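Local structure of CRISPR-associated protein, Cse2 family (Meiothermus ruber, 3WA8) at residues Tyr66-Leu71 with Ile160-Leu165; Arg32-Pro37 with Arg144-Val149; Tyr17-Ser22 with Gly70-Thr75; Glu11-Arg16 with Glu46-Arg51. The protein probably binds G-rich crRNA sequence and stabilises the R-loop, acting as the Cse2 (CasB) subunit of a type I-E CRISPR interference complex. All coordinates share one frame; numbering follows the deposited sequence.

Contact 1 (Tyr66-Leu71 with Ile160-Leu165); sequences YLVAGL and IYWSEL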
loop_
_atom_site.group_PDB
_atom_site.type_symbol
_atom_site.label_atom_id
_atom_site.label_comp_id
_atom_site.label_asym_id
_atom_site.label_seq_id
_atom_site.Cartn_x
_atom_site.Cartn_y
_atom_site.Cartn_z
ATOM N N TYR A 66 10.406 3.118 1.253
ATOM C CA TYR A 66 10.288 4.552 1.419
ATOM C C TYR A 66 8.940 5.041 0.966
ATOM O O TYR A 66 8.326 5.870 1.629
ATOM C CB TYR A 66 11.411 5.291 0.694
ATOM C CG TYR A 66 12.589 5.579 1.576
ATOM C CD1 TYR A 66 13.804 4.904 1.406
ATOM C CD2 TYR A 66 12.489 6.502 2.615
ATOM C CE1 TYR A 66 14.895 5.179 2.210
ATOM C CE2 TYR A 66 13.571 6.780 3.428
ATOM C CZ TYR A 66 14.767 6.109 3.215
ATOM O OH TYR A 66 15.826 6.385 4.035
ATOM N N LEU A 67 8.473 4.531 -0.167
ATOM C CA LEU A 67 7.146 4.863 -0.655
ATOM C C LEU A 67 6.107 4.484 0.404
ATOM O O LEU A 67 5.211 5.264 0.688
ATOM C CB LEU A 67 6.853 4.117 -1.949
ATOM C CG LEU A 67 5.544 4.406 -2.670
ATOM C CD1 LEU A 67 5.518 5.818 -3.148
ATOM C CD2 LEU A 67 5.413 3.486 -3.857
ATOM N N VAL A 68 6.209 3.310 1.008
ATOM C CA VAL A 68 5.152 2.960 1.942
ATOM C C VAL A 68 5.246 3.883 3.148
ATOM O O VAL A 68 4.215 4.330 3.698
ATOM C CB VAL A 68 5.117 1.455 2.349
ATOM C CG1 VAL A 68 4.222 1.252 3.528
ATOM C CG2 VAL A 68 4.596 0.617 1.215
ATOM N N ALA A 69 6.477 4.199 3.539
ATOM C CA ALA A 69 6.664 5.117 4.633
ATOM C C ALA A 69 5.940 6.437 4.322
ATOM O O ALA A 69 5.111 6.924 5.122
ATOM C CB ALA A 69 8.111 5.336 4.855
ATOM N N GLY A 70 6.206 6.992 3.141
ATOM C CA GLY A 70 5.623 8.276 2.771
ATOM C C GLY A 70 4.115 8.232 2.765
ATOM O O GLY A 70 3.457 9.142 3.298
ATOM N N LEU A 71 3.551 7.174 2.178
ATOM C CA LEU A 71 2.108 7.109 2.078
ATOM C C LEU A 71 1.533 6.987 3.475
ATOM O O LEU A 71 0.544 7.640 3.811
ATOM C CB LEU A 71 1.655 5.941 1.220
ATOM C CG LEU A 71 1.996 6.101 -0.260
ATOM C CD1 LEU A 71 1.867 4.777 -1.070
ATOM C CD2 LEU A 71 1.193 7.245 -0.848
ATOM N N ILE A 160 -6.453 0.579 4.722
ATOM C CA ILE A 160 -5.381 0.081 3.843
ATOM C C ILE A 160 -4.390 -0.692 4.682
ATOM O O ILE A 160 -3.768 -0.104 5.573
ATOM C CB ILE A 160 -4.581 1.219 3.171
ATOM C CG1 ILE A 160 -5.384 1.846 2.034
ATOM C CG2 ILE A 160 -3.261 0.706 2.625
ATOM C CD1 ILE A 160 -4.888 3.209 1.637
ATOM N N TYR A 161 -4.222 -1.988 4.423
ATOM C CA TYR A 161 -3.252 -2.747 5.198
ATOM C C TYR A 161 -1.825 -2.477 4.705
ATOM O O TYR A 161 -1.353 -3.076 3.730
ATOM C CB TYR A 161 -3.592 -4.229 5.230
ATOM C CG TYR A 161 -4.994 -4.517 5.692
ATOM C CD1 TYR A 161 -5.248 -5.025 6.967
ATOM C CD2 TYR A 161 -6.082 -4.310 4.857
ATOM C CE1 TYR A 161 -6.575 -5.322 7.403
ATOM C CE2 TYR A 161 -7.407 -4.595 5.280
ATOM C CZ TYR A 161 -7.633 -5.090 6.546
ATOM O OH TYR A 161 -8.911 -5.367 6.924
ATOM N N TRP A 162 -1.128 -1.564 5.372
ATOM C CA TRP A 162 0.215 -1.205 4.935
ATOM C C TRP A 162 1.226 -2.343 4.870
ATOM O O TRP A 162 1.966 -2.447 3.893
ATOM C CB TRP A 162 0.747 -0.069 5.753
ATOM C CG TRP A 162 -0.181 1.068 5.741
ATOM C CD1 TRP A 162 -1.088 1.381 6.701
ATOM C CD2 TRP A 162 -0.322 2.057 4.707
ATOM N NE1 TRP A 162 -1.774 2.521 6.347
ATOM C CE2 TRP A 162 -1.334 2.952 5.124
ATOM C CE3 TRP A 162 0.322 2.284 3.479
ATOM C CZ2 TRP A 162 -1.727 4.054 4.362
ATOM C CZ3 TRP A 162 -0.066 3.385 2.721
ATOM C CH2 TRP A 162 -1.081 4.257 3.176
ATOM N N SER A 163 1.273 -3.217 5.859
ATOM C CA SER A 163 2.282 -4.254 5.771
ATOM C C SER A 163 2.047 -5.152 4.549
ATOM O O SER A 163 2.986 -5.493 3.817
ATOM C CB SER A 163 2.387 -5.052 7.061
ATOM O OG SER A 163 1.271 -5.879 7.196
ATOM N N GLU A 164 0.789 -5.507 4.296
ATOM C CA GLU A 164 0.502 -6.287 3.095
ATOM C C GLU A 164 0.846 -5.466 1.842
ATOM O O GLU A 164 1.390 -6.020 0.879
ATOM C CB GLU A 164 -0.936 -6.819 3.072
ATOM C CG GLU A 164 -1.136 -8.183 3.757
ATOM C CD GLU A 164 -1.417 -8.106 5.303
ATOM O OE1 GLU A 164 -1.151 -7.042 5.936
ATOM O OE2 GLU A 164 -1.895 -9.127 5.885
ATOM N N LEU A 165 0.574 -4.156 1.865
ATOM C CA LEU A 165 0.897 -3.321 0.716
ATOM C C LEU A 165 2.398 -3.419 0.389
ATOM O O LEU A 165 2.799 -3.701 -0.769
ATOM C CB LEU A 165 0.471 -1.871 0.920
ATOM C CG LEU A 165 0.620 -0.985 -0.335
ATOM C CD1 LEU A 165 -0.310 -1.438 -1.445
ATOM C CD2 LEU A 165 0.346 0.495 -0.036
#
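Val68 and Leu71, one turn apart on helix 59-72, receive the indole of Trp162 and the tip of Leu165, the first and fourth residues of helix 162-170. This is a buried helix-helix contact at the centre of the all-helical Cse2 fold, and everything that crosses it is apolar.

The aromatic part is the six-membered ring of Trp162. Its CZ3 lies 3.4 Å from Leu71 CB, and its CE3 lies 4.0 Å from Val68 CG1. Both aliphatic groups come in at a slant to the ring. Ile160, just ahead of the helix, folds back on the same indole and sets its CG2 over the ring centre, 3.7 Å above the plane. The edge-to-face partner of Trp162 is Trp72, and a bound mercury(II) ion lies about 4 Å from the Trp162 side chain.

The aliphatic part is smaller. The two methyls of Val68 divide the work: CG1, anti to the backbone N (chi1 167°), goes to the indole, while CG2 turns to Leu165. Leu145 of helix 141-154 also touches Leu71. The aliphatic pair closes with Val68 CG2 4.4 Å from Leu165 CD2.

Contact 2 (Arg32-Pro37 with Arg144-Val149); sequences RGLDAP and RLRQMV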
loop_
_atom_site.group_PDB
_atom_site.type_symbol
_atom_site.label_atom_id
_atom_site.label_comp_id
_atom_site.label_asym_id
_atom_site.label_seq_id
_atom_site.Cartn_x
_atom_site.Cartn_y
_atom_site.Cartn_z
ATOM N N ARG A 32 7.953 14.219 2.364
ATOM C CA ARG A 32 8.759 14.929 1.366
ATOM C C ARG A 32 9.388 14.013 0.296
ATOM O O ARG A 32 9.448 14.396 -0.869
ATOM C CB ARG A 32 9.843 15.751 2.055
ATOM C CG ARG A 32 10.712 16.475 1.076
ATOM C CD ARG A 32 11.214 17.810 1.592
ATOM N NE ARG A 32 11.120 18.815 0.520
ATOM C CZ ARG A 32 11.759 19.985 0.541
ATOM N NH1 ARG A 32 12.534 20.291 1.583
ATOM N NH2 ARG A 32 11.628 20.853 -0.472
ATOM N N GLY A 33 9.834 12.814 0.697
ATOM C CA GLY A 33 10.418 11.858 -0.214
ATOM C C GLY A 33 9.456 11.229 -1.211
ATOM O O GLY A 33 9.874 10.527 -2.121
ATOM N N LEU A 34 8.158 11.462 -1.057
ATOM C CA LEU A 34 7.151 10.835 -1.952
ATOM C C LEU A 34 7.430 10.938 -3.469
ATOM O O LEU A 34 7.173 9.987 -4.207
ATOM C CB LEU A 34 5.733 11.345 -1.646
ATOM C CG LEU A 34 5.087 10.703 -0.430
ATOM C CD1 LEU A 34 3.723 11.285 -0.165
ATOM C CD2 LEU A 34 5.040 9.159 -0.612
ATOM N N ASP A 35 7.945 12.066 -3.944
ATOM C CA ASP A 35 8.146 12.189 -5.383
ATOM C C ASP A 35 9.366 11.369 -5.876
ATOM O O ASP A 35 9.498 11.102 -7.075
ATOM C CB ASP A 35 8.318 13.663 -5.814
ATOM C CG ASP A 35 7.332 14.620 -5.123
ATOM O OD1 ASP A 35 6.420 15.110 -5.836
ATOM O OD2 ASP A 35 7.476 14.894 -3.884
ATOM N N ALA A 36 10.283 11.025 -4.974
ATOM C CA ALA A 36 11.484 10.293 -5.347
ATOM C C ALA A 36 11.857 9.482 -4.120
ATOM O O ALA A 36 12.839 9.801 -3.416
ATOM C CB ALA A 36 12.586 11.245 -5.729
ATOM N N PRO A 37 11.060 8.445 -3.823
ATOM C CA PRO A 37 11.205 7.651 -2.588
ATOM C C PRO A 37 12.608 7.100 -2.479
ATOM O O PRO A 37 13.123 6.558 -3.459
ATOM C CB PRO A 37 10.240 6.489 -2.782
ATOM C CG PRO A 37 9.337 6.894 -3.895
ATOM C CD PRO A 37 9.985 7.958 -4.703
ATOM N N ARG A 144 1.202 6.046 -9.777
ATOM C CA ARG A 144 -0.174 5.635 -9.840
ATOM C C ARG A 144 -0.704 5.167 -8.502
ATOM O O ARG A 144 -1.858 5.427 -8.147
ATOM C CB ARG A 144 -0.352 4.588 -10.894
ATOM C CG ARG A 144 -0.126 5.145 -12.264
ATOM C CD ARG A 144 -0.157 4.059 -13.291
ATOM N NE ARG A 144 0.430 4.541 -14.526
ATOM C CZ ARG A 144 0.434 3.875 -15.673
ATOM N NH1 ARG A 144 -0.132 2.673 -15.738
ATOM N NH2 ARG A 144 1.007 4.420 -16.746
ATOM N N LEU A 145 0.154 4.510 -7.735
ATOM C CA LEU A 145 -0.234 4.049 -6.404
ATOM C C LEU A 145 -0.546 5.227 -5.491
ATOM O O LEU A 145 -1.453 5.172 -4.645
ATOM C CB LEU A 145 0.885 3.230 -5.802
ATOM C CG LEU A 145 0.584 2.712 -4.418
ATOM C CD1 LEU A 145 -0.447 1.649 -4.621
ATOM C CD2 LEU A 145 1.817 2.150 -3.777
ATOM N N ARG A 146 0.194 6.306 -5.687
ATOM C CA ARG A 146 0.086 7.446 -4.819
ATOM C C ARG A 146 -1.228 8.101 -5.095
ATOM O O ARG A 146 -1.920 8.503 -4.170
ATOM C CB ARG A 146 1.222 8.393 -5.110
ATOM C CG ARG A 146 1.442 9.468 -4.117
ATOM C CD ARG A 146 2.800 10.015 -4.438
ATOM N NE ARG A 146 2.965 11.426 -4.092
ATOM C CZ ARG A 146 3.753 12.243 -4.784
ATOM N NH1 ARG A 146 4.396 11.791 -5.865
ATOM N NH2 ARG A 146 3.895 13.508 -4.413
ATOM N N GLN A 147 -1.599 8.191 -6.364
ATOM C CA GLN A 147 -2.910 8.730 -6.716
ATOM C C GLN A 147 -4.052 7.869 -6.155
ATOM O O GLN A 147 -5.064 8.406 -5.693
ATOM C CB GLN A 147 -3.056 8.805 -8.218
ATOM C CG GLN A 147 -2.506 10.017 -8.890
ATOM C CD GLN A 147 -3.127 10.154 -10.290
ATOM O OE1 GLN A 147 -3.459 9.131 -10.946
ATOM N NE2 GLN A 147 -3.338 11.414 -10.741
ATOM N N MET A 148 -3.898 6.546 -6.210
ATOM C CA MET A 148 -4.976 5.640 -5.833
ATOM C C MET A 148 -5.219 5.660 -4.323
ATOM O O MET A 148 -6.385 5.796 -3.880
ATOM C CB MET A 148 -4.705 4.214 -6.307
ATOM C CG MET A 148 -5.840 3.261 -5.995
ATOM S SD MET A 148 -7.370 3.701 -6.868
ATOM C CE MET A 148 -7.245 2.546 -8.219
ATOM N N VAL A 149 -4.123 5.533 -3.557
ATOM C CA VAL A 149 -4.130 5.729 -2.107
ATOM C C VAL A 149 -4.818 7.038 -1.751
ATOM O O VAL A 149 -5.694 7.086 -0.886
ATOM C CB VAL A 149 -2.706 5.730 -1.524
ATOM C CG1 VAL A 149 -2.702 6.157 -0.099
ATOM C CG2 VAL A 149 -2.114 4.349 -1.610
#
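Arg146 reaches from helix 141-154 to Leu34 and Asp35 in the loop that follows helix 24-32. The contact is a loop-to-helix bridge at the surface of the helical Cse2 fold, spanned by one long side chain: the closest CA pair, Leu34 and Arg146, is still 8.3 Å apart.

The arginine crosses this distance by stretching. CG stands anti to the backbone N (chi1 -167°) and the chain stays extended from CG to NE, so that the guanidinium is carried clear of its own helix and over the loop. There Leu34 offers its CB to one face of the group, 3.6 Å above the plane and displaced toward the rim. Leu34 CD1 follows at 4.0 Å from Arg146 NE, so the leucine covers the inner, NE end of the guanidinium.

Asp35 supplies the charge. Its CB points away from the helix, but the carboxylate swings back toward it, with CG anti to the carbonyl carbon and beside the backbone N. The resulting salt bridge is long, and its hydrogen bond is weak though fairly straight, with an N-H...O angle of 161°. The carboxylate and guanidinium planes stand 83° apart, nearly perpendicular, which excludes the flat, two-pronged pairing of which these groups are capable. Leu34 also touches Ser74, while Pro37 turns to Tyr66 and Leu67 of helix 59-72. The single charged link runs from Arg146 NH2 to Asp35 OD1, 3.3 Å away.

Contact 3 (Tyr17-Ser22 with Gly70-Thr75); sequences YLRQRS and GLWAST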
loop_
_atom_site.group_PDB
_atom_site.type_symbol
_atom_site.label_atom_id
_atom_site.label_comp_id
_atom_site.label_asym_id
_atom_site.label_seq_id
_atom_site.Cartn_x
_atom_site.Cartn_y
_atom_site.Cartn_z
ATOM N N TYR A 17 7.324 -0.520 13.596
ATOM C CA TYR A 17 8.467 0.294 13.980
ATOM C C TYR A 17 8.194 1.746 13.636
ATOM O O TYR A 17 8.441 2.635 14.457
ATOM C CB TYR A 17 9.684 -0.266 13.253
ATOM C CG TYR A 17 11.045 0.395 13.383
ATOM C CD1 TYR A 17 11.974 0.002 14.352
ATOM C CD2 TYR A 17 11.447 1.334 12.437
ATOM C CE1 TYR A 17 13.271 0.610 14.404
ATOM C CE2 TYR A 17 12.694 1.934 12.461
ATOM C CZ TYR A 17 13.613 1.590 13.431
ATOM O OH TYR A 17 14.855 2.241 13.376
ATOM N N LEU A 18 7.662 1.989 12.435
ATOM C CA LEU A 18 7.286 3.337 12.040
ATOM C C LEU A 18 6.255 3.906 13.015
ATOM O O LEU A 18 6.370 5.064 13.419
ATOM C CB LEU A 18 6.705 3.379 10.640
ATOM C CG LEU A 18 7.474 3.082 9.357
ATOM C CD1 LEU A 18 6.476 2.923 8.219
ATOM C CD2 LEU A 18 8.378 4.187 8.986
ATOM N N ARG A 19 5.258 3.102 13.397
ATOM C CA ARG A 19 4.220 3.552 14.330
ATOM C C ARG A 19 4.776 3.903 15.695
ATOM O O ARG A 19 4.327 4.850 16.356
ATOM C CB ARG A 19 3.179 2.468 14.536
ATOM C CG ARG A 19 2.482 2.071 13.288
ATOM C CD ARG A 19 1.135 1.544 13.594
ATOM N NE ARG A 19 0.329 1.563 12.379
ATOM C CZ ARG A 19 -0.138 0.477 11.783
ATOM N NH1 ARG A 19 0.113 -0.717 12.282
ATOM N NH2 ARG A 19 -0.865 0.589 10.701
ATOM N N GLN A 20 5.740 3.116 16.140
ATOM C CA GLN A 20 6.190 3.244 17.496
ATOM C C GLN A 20 7.260 4.290 17.622
ATOM O O GLN A 20 7.355 4.907 18.650
ATOM C CB GLN A 20 6.686 1.914 18.024
ATOM C CG GLN A 20 5.607 0.866 18.130
ATOM C CD GLN A 20 6.106 -0.354 18.886
ATOM O OE1 GLN A 20 7.271 -0.379 19.300
ATOM N NE2 GLN A 20 5.241 -1.367 19.080
ATOM N N ARG A 21 8.062 4.505 16.584
ATOM C CA ARG A 21 9.285 5.288 16.768
ATOM C C ARG A 21 9.364 6.588 15.995
ATOM O O ARG A 21 10.156 7.433 16.352
ATOM C CB ARG A 21 10.539 4.462 16.485
ATOM C CG ARG A 21 10.751 3.282 17.389
ATOM C CD ARG A 21 11.847 3.539 18.468
ATOM N NE ARG A 21 12.121 2.314 19.240
ATOM C CZ ARG A 21 12.558 1.168 18.702
ATOM N NH1 ARG A 21 12.796 1.085 17.390
ATOM N NH2 ARG A 21 12.758 0.100 19.462
ATOM N N SER A 22 8.575 6.762 14.937
ATOM C CA SER A 22 8.652 7.978 14.102
ATOM C C SER A 22 8.427 9.265 14.872
ATOM O O SER A 22 7.484 9.334 15.666
ATOM C CB SER A 22 7.615 7.917 12.993
ATOM O OG SER A 22 7.853 6.796 12.171
ATOM N N GLY A 70 6.206 6.992 3.141
ATOM C CA GLY A 70 5.623 8.276 2.771
ATOM C C GLY A 70 4.115 8.232 2.765
ATOM O O GLY A 70 3.457 9.142 3.298
ATOM N N LEU A 71 3.551 7.174 2.178
ATOM C CA LEU A 71 2.108 7.109 2.078
ATOM C C LEU A 71 1.533 6.987 3.475
ATOM O O LEU A 71 0.544 7.640 3.811
ATOM C CB LEU A 71 1.655 5.941 1.220
ATOM C CG LEU A 71 1.996 6.101 -0.260
ATOM C CD1 LEU A 71 1.867 4.777 -1.070
ATOM C CD2 LEU A 71 1.193 7.245 -0.848
ATOM N N TRP A 72 2.182 6.167 4.293
ATOM C CA TRP A 72 1.690 5.902 5.611
ATOM C C TRP A 72 1.749 7.220 6.366
ATOM O O TRP A 72 0.815 7.595 7.073
ATOM C CB TRP A 72 2.530 4.814 6.274
ATOM C CG TRP A 72 2.308 4.742 7.721
ATOM C CD1 TRP A 72 1.249 4.171 8.348
ATOM C CD2 TRP A 72 3.136 5.309 8.753
ATOM N NE1 TRP A 72 1.355 4.359 9.713
ATOM C CE2 TRP A 72 2.510 5.048 9.983
ATOM C CE3 TRP A 72 4.340 6.022 8.752
ATOM C CZ2 TRP A 72 3.060 5.446 11.207
ATOM C CZ3 TRP A 72 4.887 6.425 9.984
ATOM C CH2 TRP A 72 4.246 6.136 11.184
ATOM N N ALA A 73 2.853 7.942 6.176
ATOM C CA ALA A 73 3.097 9.212 6.862
ATOM C C ALA A 73 2.094 10.266 6.409
ATOM O O ALA A 73 2.003 11.329 6.993
ATOM C CB ALA A 73 4.496 9.656 6.582
ATOM N N SER A 74 1.332 9.955 5.364
ATOM C CA SER A 74 0.352 10.891 4.819
ATOM C C SER A 74 -1.050 10.545 5.232
ATOM O O SER A 74 -1.978 11.307 4.978
ATOM C CB SER A 74 0.388 10.880 3.298
ATOM O OG SER A 74 1.616 11.370 2.840
ATOM N N THR A 75 -1.218 9.400 5.873
ATOM C CA THR A 75 -2.560 8.878 6.074
ATOM C C THR A 75 -3.532 9.759 6.848
ATOM O O THR A 75 -3.154 10.599 7.634
ATOM C CB THR A 75 -2.572 7.471 6.674
ATOM O OG1 THR A 75 -3.917 6.973 6.587
ATOM C CG2 THR A 75 -2.107 7.487 8.141
#
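Trp72 of helix 59-72 lays its indole against Leu18 and Arg19 at the end of helix 10-21 and Ser22 just after it. From CB the side chain leaves with CG anti to the backbone N (chi1 165°), which sends the ring across to the other helix. Trp72 CE3 meets Leu18 CD1 at 3.8 Å. Leu18 CB sits over the face of the six-membered ring, a CH-pi contact 3.9 Å from its centroid. Further out, Trp72 CZ3 has Ser22 OG at its edge, 3.7 Å away and near the ring plane. Ser22 OG donates to Leu18 O at 2.6 Å, and the tip atom CH2 of Trp72 abuts the same carbonyl oxygen. Along the other edge of the six-membered ring, Trp72 CZ2 lies 3.8 Å from Arg19 CA, while NE1, in the pyrrole ring, hydrogen-bonds to Glu80, whose carboxylate also forms a salt bridge with Arg19 NH2. Were Trp72 an alanine, Leu18 would probably lose its aromatic surface and Glu80 one of its donors, with a gap opened between the two helices. Around the pair, Met30 of helix 24-32 touches Leu18 and Ser22, and Leu27 of the same helix touches Trp72.

Contact 4 (Glu11-Arg16 with Glu46-Arg51); sequences EQAFVR and EGFLGR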
loop_
_atom_site.group_PDB
_atom_site.type_symbol
_atom_site.label_atom_id
_atom_site.label_comp_id
_atom_site.label_asym_id
_atom_site.label_seq_id
_atom_site.Cartn_x
_atom_site.Cartn_y
_atom_site.Cartn_z
ATOM N N GLU A 11 7.741 -7.041 6.964
ATOM C CA GLU A 11 6.978 -5.847 6.615
ATOM C C GLU A 11 6.066 -5.414 7.757
ATOM O O GLU A 11 5.881 -4.206 7.988
ATOM C CB GLU A 11 6.166 -6.033 5.339
ATOM C CG GLU A 11 6.986 -6.317 4.124
ATOM C CD GLU A 11 7.334 -7.775 3.992
ATOM O OE1 GLU A 11 6.705 -8.586 4.699
ATOM O OE2 GLU A 11 8.238 -8.106 3.187
ATOM N N GLN A 12 5.483 -6.383 8.458
ATOM C CA GLN A 12 4.791 -6.075 9.698
ATOM C C GLN A 12 5.755 -5.382 10.644
ATOM O O GLN A 12 5.467 -4.314 11.136
ATOM C CB GLN A 12 4.228 -7.333 10.375
ATOM C CG GLN A 12 3.007 -7.896 9.702
ATOM C CD GLN A 12 2.414 -9.092 10.420
ATOM O OE1 GLN A 12 3.089 -9.851 11.154
ATOM N NE2 GLN A 12 1.123 -9.272 10.207
ATOM N N ALA A 13 6.908 -5.981 10.887
ATOM C CA ALA A 13 7.845 -5.401 11.819
ATOM C C ALA A 13 8.145 -3.968 11.405
ATOM O O ALA A 13 8.269 -3.080 12.248
ATOM C CB ALA A 13 9.102 -6.206 11.868
ATOM N N PHE A 14 8.232 -3.733 10.105
ATOM C CA PHE A 14 8.619 -2.437 9.643
ATOM C C PHE A 14 7.559 -1.407 10.014
ATOM O O PHE A 14 7.868 -0.330 10.556
ATOM C CB PHE A 14 8.856 -2.474 8.138
ATOM C CG PHE A 14 9.151 -1.128 7.540
ATOM C CD1 PHE A 14 10.333 -0.444 7.865
ATOM C CD2 PHE A 14 8.242 -0.534 6.662
ATOM C CE1 PHE A 14 10.603 0.820 7.315
ATOM C CE2 PHE A 14 8.507 0.707 6.107
ATOM C CZ PHE A 14 9.692 1.391 6.433
ATOM N N VAL A 15 6.311 -1.741 9.719
ATOM C CA VAL A 15 5.201 -0.844 9.971
ATOM C C VAL A 15 5.035 -0.579 11.468
ATOM O O VAL A 15 4.936 0.566 11.866
ATOM C CB VAL A 15 3.920 -1.397 9.318
ATOM C CG1 VAL A 15 2.657 -0.718 9.875
ATOM C CG2 VAL A 15 4.036 -1.239 7.789
ATOM N N ARG A 16 5.036 -1.615 12.291
ATOM C CA ARG A 16 5.065 -1.437 13.736
ATOM C C ARG A 16 6.135 -0.422 14.178
ATOM O O ARG A 16 5.877 0.441 15.018
ATOM C CB ARG A 16 5.284 -2.790 14.417
ATOM C CG ARG A 16 5.422 -2.775 15.952
ATOM C CD ARG A 16 5.115 -4.188 16.553
ATOM N NE ARG A 16 4.132 -4.895 15.697
ATOM C CZ ARG A 16 3.669 -6.141 15.872
ATOM N NH1 ARG A 16 4.077 -6.889 16.907
ATOM N NH2 ARG A 16 2.788 -6.636 14.991
ATOM N N GLU A 46 16.470 4.064 7.007
ATOM C CA GLU A 46 17.817 3.593 6.693
ATOM C C GLU A 46 18.319 2.570 7.711
ATOM O O GLU A 46 18.921 1.549 7.349
ATOM C CB GLU A 46 18.782 4.767 6.651
ATOM C CG GLU A 46 18.559 5.705 5.498
ATOM C CD GLU A 46 18.766 5.047 4.163
ATOM O OE1 GLU A 46 19.627 4.152 4.081
ATOM O OE2 GLU A 46 18.076 5.422 3.193
ATOM N N GLY A 47 18.074 2.874 8.981
ATOM C CA GLY A 47 18.377 1.979 10.062
ATOM C C GLY A 47 17.743 0.630 9.831
ATOM O O GLY A 47 18.401 -0.413 9.971
ATOM N N PHE A 48 16.462 0.639 9.467
ATOM C CA PHE A 48 15.730 -0.612 9.353
ATOM C C PHE A 48 16.248 -1.384 8.157
ATOM O O PHE A 48 16.528 -2.581 8.268
ATOM C CB PHE A 48 14.236 -0.355 9.267
ATOM C CG PHE A 48 13.405 -1.585 9.374
ATOM C CD1 PHE A 48 12.886 -1.983 10.599
ATOM C CD2 PHE A 48 13.119 -2.348 8.248
ATOM C CE1 PHE A 48 12.106 -3.130 10.715
ATOM C CE2 PHE A 48 12.338 -3.512 8.352
ATOM C CZ PHE A 48 11.832 -3.897 9.590
ATOM N N LEU A 49 16.426 -0.693 7.031
ATOM C CA LEU A 49 16.959 -1.336 5.822
ATOM C C LEU A 49 18.384 -1.823 6.025
ATOM O O LEU A 49 18.773 -2.843 5.479
ATOM C CB LEU A 49 16.923 -0.400 4.621
ATOM C CG LEU A 49 15.597 0.203 4.166
ATOM C CD1 LEU A 49 15.832 1.365 3.250
ATOM C CD2 LEU A 49 14.779 -0.853 3.471
ATOM N N GLY A 50 19.156 -1.083 6.808
ATOM C CA GLY A 50 20.540 -1.431 7.069
ATOM C C GLY A 50 20.695 -2.630 7.984
ATOM O O GLY A 50 21.809 -3.085 8.238
ATOM N N ARG A 51 19.580 -3.145 8.485
ATOM C CA ARG A 51 19.626 -4.296 9.365
ATOM C C ARG A 51 19.188 -5.591 8.681
ATOM O O ARG A 51 19.039 -6.627 9.327
ATOM C CB ARG A 51 18.848 -4.026 10.660
ATOM C CG ARG A 51 19.665 -3.235 11.707
ATOM C CD ARG A 51 18.960 -3.132 13.065
ATOM N NE ARG A 51 17.623 -2.527 12.953
ATOM C CZ ARG A 51 17.375 -1.216 13.002
ATOM N NH1 ARG A 51 18.367 -0.341 13.169
ATOM N NH2 ARG A 51 16.128 -0.772 12.888
#
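Phe14 and Phe48 each hold CG anti to the backbone N (chi1 175° and -170°), and these two torsions throw their rings into the space between helix 10-21 and helix 43-49. The CB of Phe48 points toward helix 10-21, and its ring reaches Phe14 and Ala13; Phe14 passes beside it and turns its edge inward. The result is an edge-to-face aromatic pair with centroids 5.0 Å apart and planes at 61°, tilted well away from a perpendicular T.

Phe14 CD1 makes the closest approach, standing over the face of the Phe48 ring, offset toward the rim and 3.4 Å from Phe48 CD2. The far end of the Phe48 ring runs on to the backbone of helix 10-21: its CZ is 3.5 Å from Phe14 CA and 3.6 Å from Phe14 CB. Ala13 adds its CB, 4.2 Å from Phe48 CZ. The contact is wholly apolar. With a serine at Phe48, the edge of Phe14 is likely to lose the ring face it packs on, and the methyl of Ala13 its aromatic neighbour across the helices.

Neighbouring elements extend the cluster. Tyr65 of helix 59-72 meets Phe14 edge-to-face and also touches Phe48, while Tyr17, one turn on from Phe14, brings its own ring to Phe48. Leu166 of helix 162-170 packs on Phe14, so that helix 10-21 makes contact with both helix 43-49 and helix 162-170.

In the fold
Contact 1 is the core of the set, its centre about 4 Å from that of the chain, and is entirely apolar. Contacts 3 and 4 are partly buried and still aromatic; contact 2, at the surface, alone relies on a salt bridge. Helix 59-72 serves contacts 1 and 3, which share Gly70 and Leu71, and helix 10-21 serves contacts 3 and 4. Leu34 ties contact 2 to contacts 1 and 3 by packing its CD2 on Gly70 and Leu71. Contacts 1 and 4 are joined by a polar link, the probable hydrogen bond between Tyr66 OH and Glu46 OE2, whereas contacts 2 and 4 do not touch, their nearest atoms being about 8 Å apart.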